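PDB 4C24: L-fuculose phosphate aldolase from Streptococcus pneumoniae, which belongs to the class II aldolase and adducin family, with an AraD-like fold, and binds a zinc ion. Local coordinates for residues A[122-127]-A[152-157]; A[129-134]-A[146-151]. All blocks are in the same frame, centred on the assembly; numbering follows the deposited sequence.

From the N terminus, the chain passes helix 103-110 and enters the loop that holds 122-127; it then forms the short strand 130-131, outermost in the sheet of this chain, helix 139-149 and strand 154-157. Contact 1 pins 122-127 to the start of strand 154-157, closing a loop of 24 intervening residues, and contact 2, which brings strand 130-131 against the end of helix 139-149, closes an inner one of 11 nested inside it. The two contacts touch directly: strands 130-131 and 154-157 are parallel neighbours in the sheet, with Leu156 bonded through its backbone to Arg129 and Ala131, and Val155 CG2 packs on Ala148 CB. Together they tie the beta-alpha-beta unit to the loop before it.

Contact 1: A[122-127]-A[152-157]; sequences AVAGKD and RRAVLL. With EDO (1,2-ethanediol), chain F.
Asp127 and Arg152 form a salt bridge in which one carboxylate oxygen takes two nitrogens side-on: OD1 lies 2.9 Å from NH2 and 3.0 Å from NE of Arg152. OD1 sits in the guanidinium plane, but the carboxylate is turned 31° from it, and both nitrogens approach from one face of the acid. The arginine chain bends at chi2 (-68°), which brings the guanidinium alongside Asp127, where NE also makes a weak bond to that residue's carbonyl O. A 1,2-ethanediol, probably from the crystallisation liquor, accepts from NH2 of Arg152 through O1, near the guanidinium plane, and from NH1 through O2 (N-H...O angle 174°). Over one face of the guanidinium lies the backbone N of Lys126, whose own ammonium turns to Asp200.

One backbone bond joins the segments: Arg153 N donates to Ala124 O at 2.9 Å, on a lone pair in the carbonyl plane. The same oxygen receives a CA-H...O contact from Arg152.

The apolar side-chain contact is between Ala124 CB and Ala154 CB, 3.9 Å apart; Gly125 CA also lies against Arg152 CD. Both methyls pack on helix 169-192, while Val123 leans on Phe210 of helix 200-210, and strand 154-157 runs on between strands 161-166 and 130-131.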
ATOM      1  N   ALA A 122      14.820  -2.918  18.733  1.00 14.83           N
ATOM      2  CA  ALA A 122      15.048  -3.076  20.177  1.00 15.19           C
ATOM      3  C   ALA A 122      13.777  -3.237  21.024  1.00 15.32           C
ATOM      4  O   ALA A 122      13.849  -3.701  22.155  1.00 17.14           O
ATOM      5  CB  ALA A 122      15.897  -1.949  20.716  1.00 16.01           C
ATOM      6  N   VAL A 123      12.619  -2.912  20.463  1.00 16.10           N
ATOM      7  CA  VAL A 123      11.380  -3.284  21.165  1.00 16.77           C
ATOM      8  C   VAL A 123      11.235  -4.803  21.333  1.00 14.65           C
ATOM      9  O   VAL A 123      10.574  -5.271  22.246  1.00 18.39           O
ATOM     10  CB  VAL A 123      10.113  -2.698  20.513  1.00 17.18           C
ATOM     11  CG1 VAL A 123      10.181  -1.179  20.498  1.00 21.30           C
ATOM     12  CG2 VAL A 123       9.861  -3.294  19.127  1.00 17.13           C
ATOM     13  N   ALA A 124      11.862  -5.582  20.443  1.00 14.66           N
ATOM     14  CA  ALA A 124      11.829  -7.017  20.545  1.00 16.37           C
ATOM     15  C   ALA A 124      13.152  -7.626  21.020  1.00 15.94           C
ATOM     16  O   ALA A 124      13.141  -8.632  21.705  1.00 16.53           O
ATOM     17  CB  ALA A 124      11.410  -7.607  19.218  1.00 17.42           C
ATOM     18  N   GLY A 125      14.273  -7.004  20.665  1.00 16.94           N
ATOM     19  CA  GLY A 125      15.611  -7.510  21.023  1.00 18.62           C
ATOM     20  C   GLY A 125      16.626  -7.040  20.003  1.00 16.97           C
ATOM     21  O   GLY A 125      16.324  -6.199  19.171  1.00 16.96           O
ATOM     22  N   LYS A 126      17.852  -7.556  20.061  1.00 16.38           N
ATOM     23  CA  LYS A 126      18.852  -7.101  19.060  1.00 17.62           C
ATOM     24  C   LYS A 126      18.559  -7.625  17.662  1.00 15.60           C
ATOM     25  O   LYS A 126      19.037  -7.074  16.663  1.00 17.56           O
ATOM     26  CB  LYS A 126      20.286  -7.440  19.490  1.00 19.94           C
ATOM     27  CG  LYS A 126      20.600  -8.922  19.491  1.00 20.53           C
ATOM     28  CD  LYS A 126      22.080  -9.187  19.733  1.00 23.96           C
ATOM     29  CE  LYS A 126      22.337 -10.669  19.561  1.00 24.58           C
ATOM     30  NZ  LYS A 126      23.756 -10.976  19.956  1.00 26.34           N
ATOM     31  N   ASP A 127      17.817  -8.721  17.610  1.00 15.70           N
ATOM     32  CA  ASP A 127      17.361  -9.318  16.367  1.00 14.21           C
ATOM     33  C   ASP A 127      16.130 -10.135  16.667  1.00 15.71           C
ATOM     34  O   ASP A 127      15.769 -10.315  17.837  1.00 16.26           O
ATOM     35  CB  ASP A 127      18.467 -10.189  15.697  1.00 16.05           C
ATOM     36  CG  ASP A 127      19.029 -11.258  16.616  1.00 17.91           C
ATOM     37  OD1 ASP A 127      18.338 -11.715  17.551  1.00 21.13           O
ATOM     38  OD2 ASP A 127      20.202 -11.671  16.402  1.00 27.62           O
ATOM     39  N   ARG A 152      13.764 -12.771  23.768  1.00 16.47           N
ATOM     40  CA  ARG A 152      13.200 -11.823  22.817  1.00 15.05           C
ATOM     41  C   ARG A 152      11.732 -11.639  23.119  1.00 15.45           C
ATOM     42  O   ARG A 152      11.131 -12.444  23.843  1.00 17.23           O
ATOM     43  CB  ARG A 152      13.338 -12.332  21.383  1.00 15.82           C
ATOM     44  CG  ARG A 152      14.777 -12.625  20.941  1.00 15.90           C
ATOM     45  CD  ARG A 152      15.621 -11.362  20.836  1.00 16.51           C
ATOM     46  NE  ARG A 152      16.923 -11.653  20.225  1.00 15.40           N
ATOM     47  CZ  ARG A 152      17.970 -12.089  20.897  1.00 16.44           C
ATOM     48  NH1 ARG A 152      17.908 -12.251  22.209  1.00 18.97           N
ATOM     49  NH2 ARG A 152      19.087 -12.350  20.238  1.00 20.88           N
ATOM     50  N   ARG A 153      11.161 -10.607  22.524  1.00 14.28           N
ATOM     51  CA  ARG A 153       9.720 -10.367  22.605  1.00 14.48           C
ATOM     52  C   ARG A 153       9.002 -10.607  21.281  1.00 13.13           C
ATOM     53  O   ARG A 153       7.801 -10.346  21.158  1.00 14.41           O
ATOM     54  CB  ARG A 153       9.449  -8.959  23.133  1.00 15.96           C
ATOM     55  CG  ARG A 153       9.679  -8.836  24.633  1.00 20.79           C
ATOM     56  CD  ARG A 153       9.149  -7.532  25.194  1.00 25.99           C
ATOM     57  NE  ARG A 153       8.620  -7.752  26.536  1.00 34.26           N
ATOM     58  CZ  ARG A 153       7.938  -6.851  27.230  1.00 33.94           C
ATOM     59  NH1 ARG A 153       7.702  -5.646  26.718  1.00 33.85           N
ATOM     60  NH2 ARG A 153       7.485  -7.160  28.440  1.00 35.13           N
ATOM     61  N   ALA A 154       9.708 -11.122  20.268  1.00 12.52           N
ATOM     62  CA  ALA A 154       9.058 -11.532  19.040  1.00 12.26           C
ATOM     63  C   ALA A 154       9.854 -12.651  18.424  1.00 11.48           C
ATOM     64  O   ALA A 154      11.037 -12.791  18.729  1.00 14.01           O
ATOM     65  CB  ALA A 154       8.933 -10.373  18.069  1.00 14.34           C
ATOM     66  N   VAL A 155       9.189 -13.412  17.571  1.00 11.80           N
ATOM     67  CA  VAL A 155       9.822 -14.519  16.847  1.00 10.68           C
ATOM     68  C   VAL A 155       9.107 -14.716  15.526  1.00 11.84           C
ATOM     69  O   VAL A 155       7.889 -14.541  15.438  1.00 13.65           O
ATOM     70  CB  VAL A 155       9.845 -15.823  17.680  1.00 12.42           C
ATOM     71  CG1 VAL A 155       8.459 -16.376  17.928  1.00 14.64           C
ATOM     72  CG2 VAL A 155      10.680 -16.902  17.020  1.00 14.48           C
ATOM     73  N   LEU A 156       9.845 -15.012  14.459  1.00 11.99           N
ATOM     74  CA  LEU A 156       9.244 -15.401  13.203  1.00 10.27           C
ATOM     75  C   LEU A 156       8.956 -16.916  13.170  1.00 12.52           C
ATOM     76  O   LEU A 156       9.751 -17.738  13.645  1.00 15.29           O
ATOM     77  CB  LEU A 156      10.144 -14.985  12.025  1.00 12.67           C
ATOM     78  CG  LEU A 156      10.637 -13.539  11.981  1.00 13.32           C
ATOM     79  CD1 LEU A 156      11.539 -13.294  10.784  1.00 16.39           C
ATOM     80  CD2 LEU A 156       9.435 -12.595  12.015  1.00 17.28           C
ATOM     81  N   LEU A 157       7.815 -17.278  12.614  1.00 11.85           N
ATOM     82  CA  LEU A 157       7.403 -18.665  12.511  1.00 13.20           C
ATOM     83  C   LEU A 157       7.570 -19.057  11.053  1.00 13.78           C
ATOM     84  O   LEU A 157       6.944 -18.494  10.154  1.00 11.71           O
ATOM     85  CB  LEU A 157       5.932 -18.804  12.905  1.00 12.20           C
ATOM     86  CG  LEU A 157       5.623 -18.246  14.292  1.00 13.86           C
ATOM     87  CD1 LEU A 157       4.111 -18.337  14.523  1.00 15.05           C
ATOM     88  CD2 LEU A 157       6.426 -18.911  15.411  1.00 15.62           C
TER
HETATM   89  C1  EDO F1209      21.220 -14.843  22.031  1.00 35.26           C
HETATM   90  O1  EDO F1209      21.493 -13.762  21.143  1.00 39.09           O
HETATM   91  C2  EDO F1209      21.258 -14.302  23.448  1.00 34.50           C
HETATM   92  O2  EDO F1209      20.379 -13.179  23.537  1.00 38.79           O

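Contact 2: A[129-134]-A[146-151]; sequences RVAEYA and AKAMEG
Arg129 reaches across the end of helix 139-149 with its chain extended from CG to NE (chi2 -168°, chi3 -165°), running alongside the carbonyl of Ala148 and bringing the guanidinium edge-on to two backbone oxygens. NH1 is the shared donor, 2.8 Å from Ala148 O and 2.7 Å from Glu150 O. Both acceptors lie in the guanidinium plane, yet they are met differently: at Glu150 O the donor sits on a lone pair in the carbonyl plane, whereas at Ala148 O it stands 66° above that plane. NH2 adds a weak bond to Glu150 O. Positive charge placed on carbonyls at a helix's C-terminal end would be expected to be favourable there, although the guanidinium of Arg152, a like charge, lies close by.

This pairing lies within a beta-alpha-beta unit, in which strand 130-131 leads through helix 139-149 to the parallel strand 154-157. Its apolar part is the methyl of Ala148, directed at the strand and resting 3.6 Å from Ala131 CA and 3.8 Å from Ala131 CB. A water bridges Arg129 N and Ala148 O, 2.9 Å from each, accepting from the amide and donating to the carbonyl.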
ATOM      1  N   ARG A 129      14.640 -13.911  15.737  1.00 11.66           N
ATOM      2  CA  ARG A 129      15.013 -15.213  15.190  1.00 11.23           C
ATOM      3  C   ARG A 129      13.877 -15.849  14.422  1.00 13.96           C
ATOM      4  O   ARG A 129      12.718 -15.430  14.547  1.00 15.46           O
ATOM      5  CB  ARG A 129      15.409 -16.153  16.317  1.00 12.03           C
ATOM      6  CG  ARG A 129      16.468 -15.623  17.265  1.00 14.11           C
ATOM      7  CD  ARG A 129      16.965 -16.759  18.131  1.00 13.50           C
ATOM      8  NE  ARG A 129      17.710 -16.297  19.288  1.00 17.13           N
ATOM      9  CZ  ARG A 129      17.174 -16.047  20.473  1.00 15.97           C
ATOM     10  NH1 ARG A 129      15.860 -16.226  20.659  1.00 16.29           N
ATOM     11  NH2 ARG A 129      17.944 -15.620  21.466  1.00 20.78           N
ATOM     12  N   VAL A 130      14.199 -16.894  13.673  1.00 13.99           N
ATOM     13  CA  VAL A 130      13.182 -17.697  13.023  0.50 13.75           C
ATOM     14  C   VAL A 130      13.104 -19.079  13.690  1.00 14.22           C
ATOM     15  O   VAL A 130      14.110 -19.801  13.843  1.00 17.68           O
ATOM     16  CB  VAL A 130      13.367 -17.744  11.484  0.50 15.70           C
ATOM     17  CG1 VAL A 130      14.604 -18.555  11.100  0.50 17.85           C
ATOM     18  CG2 VAL A 130      12.106 -18.264  10.799  0.50 14.76           C
ATOM     19  N   ALA A 131      11.907 -19.438  14.127  1.00 13.98           N
ATOM     20  CA  ALA A 131      11.690 -20.732  14.727  1.00 13.96           C
ATOM     21  C   ALA A 131      11.787 -21.846  13.689  1.00 14.23           C
ATOM     22  O   ALA A 131      11.525 -21.636  12.508  1.00 15.03           O
ATOM     23  CB  ALA A 131      10.309 -20.759  15.380  1.00 14.24           C
ATOM     24  N   GLU A 132      12.124 -23.045  14.151  1.00 15.21           N
ATOM     25  CA  GLU A 132      12.068 -24.219  13.299  1.00 17.58           C
ATOM     26  C   GLU A 132      10.631 -24.416  12.802  1.00 16.70           C
ATOM     27  O   GLU A 132       9.663 -24.223  13.564  1.00 16.01           O
ATOM     28  CB  GLU A 132      12.539 -25.468  14.052  1.00 20.14           C
ATOM     29  N   TYR A 133      10.486 -24.798  11.540  1.00 14.58           N
ATOM     30  CA  TYR A 133       9.173 -25.081  10.975  1.00 13.86           C
ATOM     31  C   TYR A 133       8.443 -26.210  11.696  1.00 13.98           C
ATOM     32  O   TYR A 133       9.006 -27.276  12.002  1.00 17.27           O
ATOM     33  CB  TYR A 133       9.228 -25.405   9.466  1.00 13.43           C
ATOM     34  CG  TYR A 133       7.853 -25.740   8.931  1.00 14.13           C
ATOM     35  CD1 TYR A 133       6.962 -24.705   8.583  1.00 13.52           C
ATOM     36  CD2 TYR A 133       7.382 -27.056   8.919  1.00 13.80           C
ATOM     37  CE1 TYR A 133       5.661 -24.994   8.169  1.00 13.69           C
ATOM     38  CE2 TYR A 133       6.078 -27.361   8.498  1.00 14.40           C
ATOM     39  CZ  TYR A 133       5.221 -26.310   8.140  1.00 15.15           C
ATOM     40  OH  TYR A 133       3.936 -26.577   7.739  1.00 16.43           O
ATOM     41  N   ALA A 134       7.151 -25.982  11.952  1.00 14.57           N
ATOM     42  CA  ALA A 134       6.272 -27.076  12.317  1.00 15.28           C
ATOM     43  C   ALA A 134       4.876 -26.691  11.887  1.00 14.50           C
ATOM     44  O   ALA A 134       4.592 -25.508  11.724  1.00 16.34           O
ATOM     45  CB  ALA A 134       6.319 -27.375  13.804  1.00 16.25           C
ATOM     46  N   ALA A 146       8.488 -21.135  21.372  1.00 11.71           N
ATOM     47  CA  ALA A 146       8.971 -20.834  22.721  1.00 13.41           C
ATOM     48  C   ALA A 146      10.487 -20.734  22.723  1.00 13.96           C
ATOM     49  O   ALA A 146      11.042 -19.771  23.189  1.00 15.49           O
ATOM     50  CB  ALA A 146       8.495 -21.877  23.722  1.00 13.95           C
ATOM     51  N   LYS A 147      11.134 -21.738  22.152  1.00 14.61           N
ATOM     52  CA  LYS A 147      12.587 -21.775  22.176  1.00 15.75           C
ATOM     53  C   LYS A 147      13.218 -20.618  21.405  1.00 13.00           C
ATOM     54  O   LYS A 147      14.125 -19.946  21.911  1.00 17.09           O
ATOM     55  CB  LYS A 147      13.042 -23.107  21.618  1.00 16.84           C
ATOM     56  CG  LYS A 147      12.712 -24.264  22.534  1.00 19.77           C
ATOM     57  CD  LYS A 147      13.147 -25.590  21.982  1.00 25.54           C
ATOM     58  CE  LYS A 147      14.592 -25.866  22.356  1.00 27.87           C
ATOM     59  NZ  LYS A 147      14.934 -27.194  21.808  1.00 34.20           N
ATOM     60  N   ALA A 148      12.716 -20.356  20.197  1.00 12.92           N
ATOM     61  CA  ALA A 148      13.284 -19.305  19.361  1.00 14.39           C
ATOM     62  C   ALA A 148      12.913 -17.887  19.806  1.00 13.70           C
ATOM     63  O   ALA A 148      13.493 -16.918  19.314  1.00 14.01           O
ATOM     64  CB  ALA A 148      12.930 -19.530  17.910  1.00 13.41           C
ATOM     65  N   MET A 149      11.918 -17.764  20.708  1.00 14.06           N
ATOM     66  CA  MET A 149      11.617 -16.458  21.272  1.00 14.93           C
ATOM     67  C   MET A 149      12.334 -16.193  22.596  1.00 15.30           C
ATOM     68  O   MET A 149      12.218 -15.111  23.171  1.00 17.18           O
ATOM     69  CB  MET A 149      10.106 -16.302  21.451  1.00 14.80           C
ATOM     70  CG  MET A 149       9.730 -14.826  21.438  1.00 15.65           C
ATOM     71  SD  MET A 149       7.976 -14.434  21.332  1.00 19.01           S
ATOM     72  CE  MET A 149       7.582 -14.290  23.067  1.00 22.09           C
ATOM     73  N   GLU A 150      13.068 -17.189  23.104  1.00 16.05           N
ATOM     74  CA  GLU A 150      13.806 -16.982  24.344  1.00 16.53           C
ATOM     75  C   GLU A 150      14.678 -15.744  24.252  1.00 16.15           C
ATOM     76  O   GLU A 150      15.417 -15.557  23.275  1.00 17.58           O
ATOM     77  CB  GLU A 150      14.661 -18.199  24.694  1.00 17.06           C
ATOM     78  CG  GLU A 150      13.861 -19.347  25.268  1.00 21.50           C
ATOM     79  CD  GLU A 150      14.693 -20.614  25.425  1.00 25.66           C
ATOM     80  OE1 GLU A 150      15.943 -20.528  25.309  1.00 34.18           O
ATOM     81  OE2 GLU A 150      14.106 -21.695  25.663  1.00 28.23           O
ATOM     82  N   GLY A 151      14.605 -14.891  25.262  1.00 16.46           N
ATOM     83  CA  GLY A 151      15.417 -13.681  25.282  1.00 18.28           C
ATOM     84  C   GLY A 151      14.947 -12.582  24.343  1.00 16.79           C
ATOM     85  O   GLY A 151      15.634 -11.580  24.154  1.00 17.96           O
TER
HETATM   86  O   HOH W   1      13.281 -14.274  18.265  1.00 14.78           O